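Local coordinates for pentatricopeptide repeat-containing protein 10, chloroplastic (PDB 4M59) that binds specific single-stranded RNA elements between chloroplast genes and shields the transcripts from exonucleases, so stabilising the mRNA, at residues I184-S188 and A217-V221; A301-F305 and T319-V323; Y566-M570 and I585-L589; Y425-L429 and I444-M448; L56-R60 and A91-E95. The protein carries 4 engineered substitutions. All blocks are in the same frame, centred on the assembly; numbering follows the deposited sequence.

From the N terminus, contact 5 comes first: it closes a loop of 30 residues by setting helix 86-95 beside helix 52-65, with helix 70-82 on the path between them. Contact 1 spans 28 residues in the same manner, joining helices 177-188 and 212-224 of successive predicted repeats across helix 193-204. The next three loops are shorter. Contact 2 links predicted repeats 7 and 8 over 13 residues, whereas contact 4 and then contact 3, each closing 14 residues, pair two helices inside one predicted repeat. All five follow in series, none nested or crossed, as expected of a superhelix built by local stacking.

Contact 1 of 5, residues I184-S188 and A217-V221; sequences IAACS and ALLQV. Engineered in segment 184-188: S188 (natural residue Cys). With nucleotides of chain D.
I184 lays its CG2 methyl against the backbone of helix 212-224 at A217 and L218. With CG2 anti to the backbone N of I184, that branch points at the turn made by these two residues, standing 3.6 Å from L218 N and close to A217 O as well. A217 CB lies 3.9 Å from this methyl, and V221 CG2 meets it from the next turn. A branched isoleucine suits the place because CG2 can lie on the backbone of the turn; its side chain also touches F199 of helix 193-204. Near the RNA, A185 and A217 bring their CB atoms to 4.3 Å. Such small residues let the two helices run nearly parallel (16°), with axes only 8.3 Å apart. The same alanines leave room for U4 of chain D, whose C5' is 3.7 Å from A185 CB. S188, an engineered residue, rests its CB on V221 CG2 at 3.9 Å. Q220 bends at its second torsion (-76°) and turns its amide along the ribose of U5 of chain D, a close approach in which CG is 3.2 Å from C5'. Side-by-side packing of equivalent helices from successive predicted repeats, 4 and 5, is the hallmark of the pentatricopeptide repeat superhelix, whose inner wall here carries the RNA backbone.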
# COMPACT_ATOMS: atom_id res chain seq x y z
N ILE A 184 -15.20 5.38 -29.77
CA ILE A 184 -14.74 6.58 -29.10
C ILE A 184 -13.54 6.30 -28.22
O ILE A 184 -12.60 7.07 -28.19
CB ILE A 184 -15.84 7.19 -28.28
CG1 ILE A 184 -16.91 7.74 -29.19
CG2 ILE A 184 -15.32 8.30 -27.47
CD1 ILE A 184 -18.08 8.28 -28.46
N ALA A 185 -13.57 5.18 -27.52
CA ALA A 185 -12.46 4.81 -26.67
C ALA A 185 -11.22 4.50 -27.49
O ALA A 185 -10.11 4.70 -27.03
CB ALA A 185 -12.82 3.64 -25.84
N ALA A 186 -11.41 4.03 -28.70
CA ALA A 186 -10.30 3.78 -29.60
C ALA A 186 -9.65 5.09 -29.96
O ALA A 186 -8.44 5.20 -29.97
CB ALA A 186 -10.78 3.10 -30.83
N CYS A 187 -10.48 6.08 -30.25
CA CYS A 187 -9.99 7.40 -30.60
C CYS A 187 -9.32 8.05 -29.42
O CYS A 187 -8.49 8.92 -29.56
CB CYS A 187 -11.13 8.27 -31.09
SG CYS A 187 -11.96 7.66 -32.54
N SER A 188 -9.69 7.59 -28.23
CA SER A 188 -9.10 8.09 -27.00
C SER A 188 -7.70 7.52 -26.79
O SER A 188 -6.87 8.12 -26.12
CB SER A 188 -9.99 7.75 -25.79
OG SER A 188 -9.28 7.92 -24.58
N ALA A 217 -16.56 7.67 -22.26
CA ALA A 217 -15.42 7.45 -23.14
C ALA A 217 -15.13 8.72 -23.89
O ALA A 217 -13.99 9.01 -24.20
CB ALA A 217 -15.72 6.36 -24.10
N LEU A 218 -16.18 9.46 -24.21
CA LEU A 218 -16.03 10.71 -24.93
C LEU A 218 -15.32 11.73 -24.06
O LEU A 218 -14.70 12.67 -24.57
CB LEU A 218 -17.40 11.25 -25.36
CG LEU A 218 -17.43 12.69 -25.86
CD1 LEU A 218 -16.34 12.92 -26.89
CD2 LEU A 218 -18.80 13.02 -26.45
N LEU A 219 -15.42 11.53 -22.75
CA LEU A 219 -14.80 12.42 -21.78
C LEU A 219 -13.36 12.03 -21.50
O LEU A 219 -12.54 12.88 -21.15
CB LEU A 219 -15.61 12.41 -20.48
CG LEU A 219 -15.07 13.26 -19.33
CD1 LEU A 219 -14.31 14.46 -19.85
CD2 LEU A 219 -16.21 13.70 -18.42
N GLN A 220 -13.03 10.75 -21.64
CA GLN A 220 -11.66 10.31 -21.42
C GLN A 220 -10.78 10.86 -22.51
O GLN A 220 -9.59 11.05 -22.33
CB GLN A 220 -11.58 8.80 -21.38
CG GLN A 220 -11.25 8.26 -20.03
CD GLN A 220 -9.81 8.43 -19.67
OE1 GLN A 220 -8.94 7.84 -20.28
NE2 GLN A 220 -9.54 9.25 -18.68
N VAL A 221 -11.38 11.11 -23.66
CA VAL A 221 -10.69 11.72 -24.77
C VAL A 221 -10.08 13.03 -24.34
O VAL A 221 -8.87 13.20 -24.34
CB VAL A 221 -11.67 12.02 -25.89
CG1 VAL A 221 -10.95 12.58 -27.09
CG2 VAL A 221 -12.42 10.77 -26.27
P U D 5 -11.07 3.27 -19.96
OP1 U D 5 -9.93 3.47 -20.89
OP2 U D 5 -11.52 1.90 -19.64
O5' U D 5 -10.73 4.02 -18.60
C5' U D 5 -10.87 5.44 -18.48
C4' U D 5 -10.74 5.87 -17.04
O4' U D 5 -12.04 5.77 -16.39
C3' U D 5 -9.82 5.01 -16.19
O3' U D 5 -8.46 5.45 -16.27
C2' U D 5 -10.38 5.23 -14.79
O2' U D 5 -9.93 6.43 -14.19
C1' U D 5 -11.88 5.29 -15.07
N1 U D 5 -12.55 3.99 -14.96
C2 U D 5 -13.03 3.62 -13.72
O2 U D 5 -12.93 4.32 -12.73
N3 U D 5 -13.64 2.39 -13.69
C4 U D 5 -13.82 1.52 -14.74
O4 U D 5 -14.39 0.44 -14.54
C5 U D 5 -13.29 1.97 -15.99
C6 U D 5 -12.69 3.17 -16.05
P U D 4 -13.38 -0.62 -22.10
OP1 U D 4 -11.92 -0.41 -22.28
OP2 U D 4 -13.84 -1.51 -21.01
O5' U D 4 -14.08 0.79 -21.91
C5' U D 4 -13.62 1.93 -22.62
C4' U D 4 -14.09 3.21 -21.97
O4' U D 4 -15.54 3.15 -21.84
C3' U D 4 -13.60 3.49 -20.56
O3' U D 4 -12.32 4.09 -20.52
C2' U D 4 -14.69 4.38 -19.99
O2' U D 4 -14.54 5.71 -20.46
C1' U D 4 -15.94 3.78 -20.64
N1 U D 4 -16.61 2.78 -19.77
C2 U D 4 -17.47 3.26 -18.80
O2 U D 4 -17.69 4.44 -18.63
N3 U D 4 -18.06 2.30 -18.01
C4 U D 4 -17.89 0.94 -18.10
O4 U D 4 -18.49 0.20 -17.32
C5 U D 4 -16.99 0.52 -19.13
C6 U D 4 -16.39 1.43 -19.91

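Contact 2 of 5, residues A301-F305 and T319-V323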
# COMPACT_ATOMS: atom_id res chain seq x y z
N ALA A 301 -11.53 18.42 -2.82
CA ALA A 301 -12.73 17.84 -2.28
C ALA A 301 -13.23 18.70 -1.15
O ALA A 301 -14.42 18.87 -0.95
CB ALA A 301 -12.46 16.46 -1.80
N LEU A 302 -12.28 19.25 -0.40
CA LEU A 302 -12.59 20.16 0.69
C LEU A 302 -13.35 21.35 0.12
O LEU A 302 -14.40 21.74 0.64
CB LEU A 302 -11.31 20.64 1.36
CG LEU A 302 -11.03 20.15 2.79
CD1 LEU A 302 -11.72 18.82 3.05
CD2 LEU A 302 -9.53 20.05 3.02
N ALA A 303 -12.82 21.90 -0.96
CA ALA A 303 -13.44 23.03 -1.62
C ALA A 303 -14.88 22.71 -1.97
O ALA A 303 -15.75 23.53 -1.74
CB ALA A 303 -12.68 23.38 -2.84
N LEU A 304 -15.15 21.52 -2.49
CA LEU A 304 -16.52 21.18 -2.80
C LEU A 304 -17.30 21.17 -1.53
O LEU A 304 -18.47 21.55 -1.50
CB LEU A 304 -16.65 19.80 -3.45
CG LEU A 304 -18.05 19.31 -3.85
CD1 LEU A 304 -17.94 18.30 -4.95
CD2 LEU A 304 -18.85 18.68 -2.71
N PHE A 305 -16.66 20.70 -0.48
CA PHE A 305 -17.37 20.52 0.75
C PHE A 305 -17.83 21.87 1.25
O PHE A 305 -18.90 21.98 1.83
CB PHE A 305 -16.54 19.77 1.77
CG PHE A 305 -17.33 19.24 2.90
CD1 PHE A 305 -18.55 18.67 2.67
CD2 PHE A 305 -16.88 19.33 4.18
CE1 PHE A 305 -19.29 18.20 3.69
CE2 PHE A 305 -17.63 18.86 5.20
CZ PHE A 305 -18.83 18.29 4.95
N THR A 319 -21.36 11.76 6.07
CA THR A 319 -20.67 12.63 5.15
C THR A 319 -19.42 13.21 5.78
O THR A 319 -18.37 13.26 5.17
CB THR A 319 -21.59 13.77 4.71
OG1 THR A 319 -22.85 13.24 4.34
CG2 THR A 319 -20.99 14.49 3.55
N TYR A 320 -19.54 13.64 7.03
CA TYR A 320 -18.42 14.20 7.75
C TYR A 320 -17.33 13.18 8.00
O TYR A 320 -16.17 13.48 7.80
CB TYR A 320 -18.89 14.82 9.06
CG TYR A 320 -19.23 16.29 8.99
CD1 TYR A 320 -18.25 17.24 8.83
CD2 TYR A 320 -20.53 16.73 9.12
CE1 TYR A 320 -18.55 18.57 8.78
CE2 TYR A 320 -20.83 18.06 9.06
CZ TYR A 320 -19.84 18.97 8.89
OH TYR A 320 -20.12 20.31 8.84
N ASN A 321 -17.69 11.99 8.46
CA ASN A 321 -16.70 10.95 8.71
C ASN A 321 -15.93 10.64 7.45
O ASN A 321 -14.75 10.34 7.49
CB ASN A 321 -17.36 9.66 9.16
CG ASN A 321 -18.19 9.83 10.36
OD1 ASN A 321 -19.10 9.05 10.61
ND2 ASN A 321 -17.89 10.84 11.14
N LEU A 322 -16.64 10.69 6.34
CA LEU A 322 -16.06 10.44 5.05
C LEU A 322 -14.95 11.43 4.83
O LEU A 322 -13.86 11.07 4.43
CB LEU A 322 -17.16 10.60 4.01
CG LEU A 322 -16.91 10.36 2.53
CD1 LEU A 322 -18.13 9.72 1.98
CD2 LEU A 322 -16.66 11.65 1.79
N VAL A 323 -15.23 12.69 5.12
CA VAL A 323 -14.28 13.76 4.91
C VAL A 323 -13.12 13.66 5.88
O VAL A 323 -11.98 13.89 5.53
CB VAL A 323 -14.94 15.12 5.08
CG1 VAL A 323 -13.98 16.21 4.75
CG2 VAL A 323 -16.14 15.22 4.19
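F305 reaches across to the facing helix and is met there by T319, Y320 and V323. Its CB starts the side chain toward them, with CG anti to the backbone N (chi1 -165°), which carries the ring toward the facing helix. One ring face lies beneath V323: the CG2 methyl sits over the centre, 4.1 Å from the centroid and 9° off the normal, a CH-pi contact. On the way outward CD2 skirts that same methyl, and CE1 then touches T319 CG2 at 4.1 Å. At the far end CE2 comes within 3.7 Å of Y320 CE1, while CZ stands over the face of the tyrosine, toward its rim. The two rings are nearly perpendicular, at 84°, so this is a T-shaped pair with F305 giving the edge. A leucine here would probably leave the face of Y320 without its aromatic edge and V323 CG2 without a ring to rest on. Beside the phenylalanine, L302 CD1 packs on V323 CG1 at 3.8 Å, aliphatic against aliphatic. The contact joins predicted repeats 7 and 8 through antiparallel helices 298-310 and 317-328; helix 333-346 borders it through M339, which touches Y320 and V323, and helix 282-295 through N286, which touches T319.

Contact 3 of 5, residues Y566-M570 and I585-L589. With nucleotides of chain C.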
# COMPACT_ATOMS: atom_id res chain seq x y z
N TYR A 566 25.20 1.35 -2.00
CA TYR A 566 26.43 1.78 -2.62
C TYR A 566 27.41 2.32 -1.61
O TYR A 566 28.60 2.18 -1.77
CB TYR A 566 26.15 2.81 -3.68
CG TYR A 566 25.80 2.17 -4.97
CD1 TYR A 566 26.76 1.56 -5.73
CD2 TYR A 566 24.50 2.16 -5.42
CE1 TYR A 566 26.45 0.95 -6.90
CE2 TYR A 566 24.17 1.56 -6.60
CZ TYR A 566 25.15 0.96 -7.34
OH TYR A 566 24.83 0.36 -8.53
N ASN A 567 26.88 2.95 -0.58
CA ASN A 567 27.74 3.43 0.48
C ASN A 567 28.35 2.28 1.25
O ASN A 567 29.50 2.34 1.65
CB ASN A 567 26.96 4.34 1.42
CG ASN A 567 26.57 5.64 0.77
OD1 ASN A 567 27.18 6.08 -0.20
ND2 ASN A 567 25.54 6.27 1.31
N SER A 568 27.57 1.24 1.46
CA SER A 568 28.06 0.08 2.17
C SER A 568 29.14 -0.65 1.38
O SER A 568 29.99 -1.31 1.94
CB SER A 568 26.92 -0.88 2.47
OG SER A 568 25.94 -0.25 3.27
N LEU A 569 29.11 -0.52 0.07
CA LEU A 569 30.09 -1.20 -0.74
C LEU A 569 31.40 -0.47 -0.65
O LEU A 569 32.45 -1.08 -0.58
CB LEU A 569 29.63 -1.29 -2.19
CG LEU A 569 29.61 -2.69 -2.79
CD1 LEU A 569 29.35 -2.63 -4.25
CD2 LEU A 569 30.91 -3.37 -2.53
N MET A 570 31.33 0.86 -0.66
CA MET A 570 32.52 1.70 -0.57
C MET A 570 33.22 1.53 0.76
O MET A 570 34.45 1.60 0.84
CB MET A 570 32.16 3.16 -0.80
CG MET A 570 31.24 3.40 -1.98
SD MET A 570 31.25 5.13 -2.51
CE MET A 570 29.54 5.58 -2.22
N ILE A 585 33.46 3.91 -7.59
CA ILE A 585 32.03 3.85 -7.41
C ILE A 585 31.45 5.22 -7.16
O ILE A 585 30.36 5.53 -7.63
CB ILE A 585 31.66 2.90 -6.27
CG1 ILE A 585 32.35 1.56 -6.47
CG2 ILE A 585 30.17 2.70 -6.20
CD1 ILE A 585 31.94 0.54 -5.47
N LEU A 586 32.18 6.04 -6.44
CA LEU A 586 31.74 7.40 -6.21
C LEU A 586 31.68 8.11 -7.53
O LEU A 586 30.82 8.93 -7.78
CB LEU A 586 32.71 8.11 -5.29
CG LEU A 586 32.35 9.56 -5.01
CD1 LEU A 586 31.31 9.62 -3.93
CD2 LEU A 586 33.57 10.31 -4.61
N ASN A 587 32.63 7.79 -8.40
CA ASN A 587 32.62 8.34 -9.72
C ASN A 587 31.47 7.75 -10.50
O ASN A 587 30.74 8.45 -11.19
CB ASN A 587 33.94 8.03 -10.42
CG ASN A 587 35.07 8.88 -9.91
OD1 ASN A 587 34.85 9.95 -9.37
ND2 ASN A 587 36.28 8.40 -10.09
N GLN A 588 31.31 6.45 -10.37
CA GLN A 588 30.27 5.74 -11.06
C GLN A 588 28.91 6.25 -10.65
O GLN A 588 27.95 6.14 -11.41
CB GLN A 588 30.33 4.27 -10.72
CG GLN A 588 31.17 3.46 -11.65
CD GLN A 588 30.71 2.04 -11.69
OE1 GLN A 588 30.41 1.44 -10.66
NE2 GLN A 588 30.62 1.49 -12.89
N LEU A 589 28.82 6.78 -9.45
CA LEU A 589 27.55 7.25 -8.97
C LEU A 589 27.37 8.69 -9.34
O LEU A 589 26.28 9.22 -9.24
CB LEU A 589 27.45 7.11 -7.47
CG LEU A 589 27.33 5.69 -6.96
CD1 LEU A 589 27.42 5.73 -5.48
CD2 LEU A 589 26.02 5.11 -7.38
P U C 15 23.27 2.05 10.61
OP1 U C 15 22.39 0.87 10.44
OP2 U C 15 24.21 2.11 11.76
O5' U C 15 24.11 2.26 9.27
C5' U C 15 24.90 1.19 8.74
C4' U C 15 25.51 1.59 7.42
O4' U C 15 24.50 2.21 6.58
C3' U C 15 26.62 2.63 7.49
O3' U C 15 27.87 2.03 7.78
C2' U C 15 26.60 3.21 6.07
O2' U C 15 27.36 2.46 5.15
C1' U C 15 25.11 3.15 5.72
N1 U C 15 24.43 4.44 5.88
C2 U C 15 24.41 5.30 4.81
O2 U C 15 24.94 5.03 3.74
N3 U C 15 23.76 6.49 5.02
C4 U C 15 23.13 6.89 6.18
O4 U C 15 22.58 8.00 6.22
C5 U C 15 23.19 5.95 7.25
C6 U C 15 23.82 4.78 7.07
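L589 perches a methyl almost squarely on the ring of Y566: CD2 is 3.8 Å from the ring centroid and just 10° off its normal, a CH-pi contact over the centre of the face. The other methyl of the leucine, CD1, drops beside the stem of the tyrosine, 3.7 Å from Y566 CB, so the forked side chain straddles ring and stem together. I585 approaches the ring obliquely, its CG2, anti to the backbone N, meeting Y566 CD1 at 3.6 Å. A serine in place of Y566 would probably strip L589 CD2 of its aromatic seat and leave I585 CG2 without its partner. Further along the helix, M570, long and unbranched, extends the packing: its CE meets L589 CD1 tip to tip at 3.9 Å, and SD passes 4.3 Å from L586 CB. M570 also touches T604 and V605 of helix 599-612. N567, whose CB points away from helix 580-590, has a different task: it gives an N-H from ND2 to O2 of U15 of chain C, 2.8 Å away with an angle of 156° at the hydrogen, gripping an atom of the base itself. An antiparallel hairpin of two helices, greasy between them and with a polar residue of the first helix reading a base, is the pentatricopeptide repeat and its modular recognition of RNA.

Contact 4 of 5, residues Y425-L429 and I444-M448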
# COMPACT_ATOMS: atom_id res chain seq x y z
N TYR A 425 -2.35 -5.61 24.93
CA TYR A 425 -1.01 -5.81 25.42
C TYR A 425 -0.04 -5.60 24.32
O TYR A 425 1.11 -5.34 24.55
CB TYR A 425 -0.83 -7.20 25.97
CG TYR A 425 -1.58 -7.43 27.22
CD1 TYR A 425 -1.13 -6.96 28.41
CD2 TYR A 425 -2.73 -8.11 27.22
CE1 TYR A 425 -1.81 -7.17 29.53
CE2 TYR A 425 -3.42 -8.30 28.33
CZ TYR A 425 -2.96 -7.83 29.48
OH TYR A 425 -3.68 -8.05 30.61
N ASN A 426 -0.55 -5.66 23.12
CA ASN A 426 0.28 -5.48 21.99
C ASN A 426 0.56 -4.02 21.72
O ASN A 426 1.64 -3.65 21.32
CB ASN A 426 -0.40 -6.10 20.80
CG ASN A 426 0.14 -7.44 20.46
OD1 ASN A 426 1.21 -7.83 20.88
ND2 ASN A 426 -0.60 -8.17 19.65
N ALA A 427 -0.46 -3.21 21.91
CA ALA A 427 -0.33 -1.78 21.76
C ALA A 427 0.79 -1.34 22.67
O ALA A 427 1.74 -0.69 22.25
CB ALA A 427 -1.61 -1.11 22.15
N LEU A 428 0.68 -1.73 23.93
CA LEU A 428 1.65 -1.38 24.92
C LEU A 428 3.05 -1.81 24.55
O LEU A 428 4.00 -1.07 24.73
CB LEU A 428 1.26 -2.00 26.26
CG LEU A 428 -0.06 -1.54 26.84
CD1 LEU A 428 -0.32 -2.26 28.13
CD2 LEU A 428 -0.01 -0.09 27.09
N LEU A 429 3.22 -2.99 24.02
CA LEU A 429 4.55 -3.40 23.68
C LEU A 429 5.09 -2.64 22.50
O LEU A 429 6.27 -2.57 22.29
CB LEU A 429 4.59 -4.89 23.39
CG LEU A 429 4.36 -5.89 24.51
CD1 LEU A 429 4.19 -7.24 23.96
CD2 LEU A 429 5.53 -5.88 25.34
N ILE A 444 5.37 -7.64 31.00
CA ILE A 444 4.07 -7.54 30.38
C ILE A 444 3.65 -8.87 29.79
O ILE A 444 2.53 -9.33 30.02
CB ILE A 444 4.13 -6.50 29.27
CG1 ILE A 444 3.94 -5.11 29.87
CG2 ILE A 444 3.07 -6.77 28.23
CD1 ILE A 444 3.96 -4.03 28.84
N VAL A 445 4.55 -9.48 29.04
CA VAL A 445 4.21 -10.70 28.32
C VAL A 445 3.83 -11.78 29.30
O VAL A 445 2.91 -12.55 29.06
CB VAL A 445 5.33 -11.16 27.38
CG1 VAL A 445 6.54 -11.62 28.14
CG2 VAL A 445 4.84 -12.27 26.51
N SER A 446 4.51 -11.81 30.43
CA SER A 446 4.19 -12.73 31.50
C SER A 446 2.80 -12.43 31.98
O SER A 446 2.00 -13.34 32.19
CB SER A 446 5.19 -12.57 32.64
OG SER A 446 4.90 -11.42 33.40
N LYS A 447 2.48 -11.16 32.14
CA LYS A 447 1.17 -10.80 32.62
C LYS A 447 0.17 -11.24 31.60
O LYS A 447 -0.90 -11.67 31.94
CB LYS A 447 1.06 -9.29 32.77
CG LYS A 447 -0.26 -8.82 33.29
CD LYS A 447 -0.34 -9.02 34.76
CE LYS A 447 -1.56 -8.35 35.32
NZ LYS A 447 -2.76 -8.84 34.62
N MET A 448 0.54 -11.12 30.34
CA MET A 448 -0.31 -11.59 29.25
C MET A 448 -0.54 -13.08 29.44
O MET A 448 -1.64 -13.59 29.24
CB MET A 448 0.37 -11.33 27.91
CG MET A 448 -0.50 -11.60 26.70
SD MET A 448 0.13 -10.81 25.21
CE MET A 448 1.89 -10.72 25.57
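The ring of Y425 has M448 CB over one face, while I444 CG2 and K447 CG approach it obliquely. From that covered side the methionine runs back past the tyrosine in the opposite direction. With CG anti to the backbone N (chi1 -172°), its chain is carried toward the root of the ring, and SD comes to rest 3.8 Å from Y425 CB. The sulfur is 5.1 Å from the ring centroid and 47° off the normal, a Met-aromatic contact made at a slant. I444 CG2 lies 4.2 Å from Y425 CD1 and also reaches L429, whose CD2 it meets at 3.9 Å; a beta-branched residue can thus serve a ring and a leucine with a single methyl. The longer branch of I444 ends in CD1, which touches L428 CB at 4.3 Å. Near the tyrosine hydroxyl, K447 NZ stands 4.2 Å from OH, too far for a hydrogen bond, and has the like charge of K451 close by. A lysine fits this margin, since its aliphatic part can lie by the ring while the ammonium stays at the border. The two helices, 175° apart in direction, form the antiparallel hairpin of a pentatricopeptide repeat, with the apolar core between its arms.

Contact 5 of 5, residues L56-R60 and A91-E95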
# COMPACT_ATOMS: atom_id res chain seq x y z
N LEU A 56 -13.00 -30.32 -20.91
CA LEU A 56 -11.94 -29.91 -21.80
C LEU A 56 -11.03 -31.08 -22.08
O LEU A 56 -10.64 -31.31 -23.21
CB LEU A 56 -11.14 -28.80 -21.15
CG LEU A 56 -10.67 -27.63 -22.01
CD1 LEU A 56 -9.66 -26.85 -21.23
CD2 LEU A 56 -10.05 -28.11 -23.27
N ALA A 57 -10.70 -31.82 -21.04
CA ALA A 57 -9.77 -32.92 -21.17
C ALA A 57 -10.32 -33.99 -22.08
O ALA A 57 -9.58 -34.66 -22.78
CB ALA A 57 -9.49 -33.49 -19.82
N LEU A 58 -11.64 -34.17 -22.04
CA LEU A 58 -12.30 -35.16 -22.88
C LEU A 58 -12.27 -34.69 -24.32
O LEU A 58 -12.01 -35.47 -25.24
CB LEU A 58 -13.74 -35.37 -22.42
CG LEU A 58 -14.52 -36.50 -23.10
CD1 LEU A 58 -13.74 -37.80 -23.05
CD2 LEU A 58 -15.89 -36.66 -22.46
N LEU A 59 -12.53 -33.41 -24.52
CA LEU A 59 -12.50 -32.80 -25.82
C LEU A 59 -11.17 -33.07 -26.48
O LEU A 59 -11.10 -33.51 -27.61
CB LEU A 59 -12.66 -31.30 -25.67
CG LEU A 59 -13.70 -30.60 -26.51
CD1 LEU A 59 -13.25 -29.20 -26.68
CD2 LEU A 59 -13.87 -31.26 -27.85
N ARG A 60 -10.11 -32.79 -25.73
CA ARG A 60 -8.76 -33.00 -26.22
C ARG A 60 -8.52 -34.48 -26.45
O ARG A 60 -7.81 -34.87 -27.38
CB ARG A 60 -7.74 -32.46 -25.22
CG ARG A 60 -8.09 -31.10 -24.65
CD ARG A 60 -6.85 -30.26 -24.40
NE ARG A 60 -6.42 -29.54 -25.60
CZ ARG A 60 -6.32 -28.22 -25.68
NH1 ARG A 60 -6.62 -27.46 -24.64
NH2 ARG A 60 -5.92 -27.66 -26.82
N ALA A 91 -6.06 -21.84 -26.31
CA ALA A 91 -5.34 -23.08 -26.39
C ALA A 91 -5.93 -23.94 -27.47
O ALA A 91 -5.22 -24.47 -28.31
CB ALA A 91 -5.42 -23.78 -25.10
N LEU A 92 -7.24 -24.08 -27.43
CA LEU A 92 -8.00 -24.84 -28.40
C LEU A 92 -7.77 -24.30 -29.78
O LEU A 92 -7.77 -25.03 -30.75
CB LEU A 92 -9.47 -24.71 -28.09
CG LEU A 92 -9.83 -25.27 -26.73
CD1 LEU A 92 -11.26 -24.95 -26.40
CD2 LEU A 92 -9.65 -26.75 -26.77
N LEU A 93 -7.59 -23.00 -29.86
CA LEU A 93 -7.29 -22.37 -31.10
C LEU A 93 -5.93 -22.81 -31.58
O LEU A 93 -5.68 -22.91 -32.77
CB LEU A 93 -7.29 -20.87 -30.89
CG LEU A 93 -6.79 -20.04 -32.05
CD1 LEU A 93 -7.94 -19.68 -32.91
CD2 LEU A 93 -6.13 -18.84 -31.52
N ASP A 94 -5.03 -23.04 -30.63
CA ASP A 94 -3.63 -23.29 -30.96
C ASP A 94 -3.31 -24.76 -31.21
O ASP A 94 -2.42 -25.08 -32.00
CB ASP A 94 -2.72 -22.71 -29.88
CG ASP A 94 -2.71 -21.20 -29.87
OD1 ASP A 94 -2.84 -20.60 -30.95
OD2 ASP A 94 -2.57 -20.61 -28.78
N GLU A 95 -4.02 -25.65 -30.53
CA GLU A 95 -3.80 -27.08 -30.70
C GLU A 95 -4.73 -27.66 -31.76
O GLU A 95 -4.30 -28.40 -32.64
CB GLU A 95 -3.91 -27.82 -29.36
CG GLU A 95 -5.24 -28.50 -29.08
CD GLU A 95 -5.07 -29.95 -28.67
OE1 GLU A 95 -5.23 -30.25 -27.46
OE2 GLU A 95 -4.77 -30.79 -29.54
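L92 supplies most of the apolar part, its CD2 meeting L56 CD2 at 3.8 Å and, more loosely, L59 CD1 at 4.4 Å. Leucines suit the side turned to helix 70-82, whose L73 touches both L59 and L92. The same L92 methyl also lies over one face of the R60 guanidinium, 3.8 Å from NH1 and toward the rim of the group, so the flat cation is backed by a hydrocarbon surface. A91 adds its CB, 3.9 Å from NH1. Helices 52-65 and 86-95 run nearly parallel here, 10° apart, with the intervening helix 70-82 packed against both; this is the layered helix stacking of an alpha-solenoid, at the N-terminal end of the superhelix. The polar part is a salt bridge between R60 and E95. With the axes 12.3 Å apart, long side chains from both helices are needed, R60 from one and the exposed E95 from the other. Bends at chi2 and chi3 (85°) swing the arginine around so that NE and NH2 both face E95 OE1. The modelled 2.3 Å between R60 NE and E95 OE1 is too short for the detailed geometry, including the 15° between guanidinium and carboxylate planes, to be relied on. The second link, from R60 NH2 to E95 OE1, is weak.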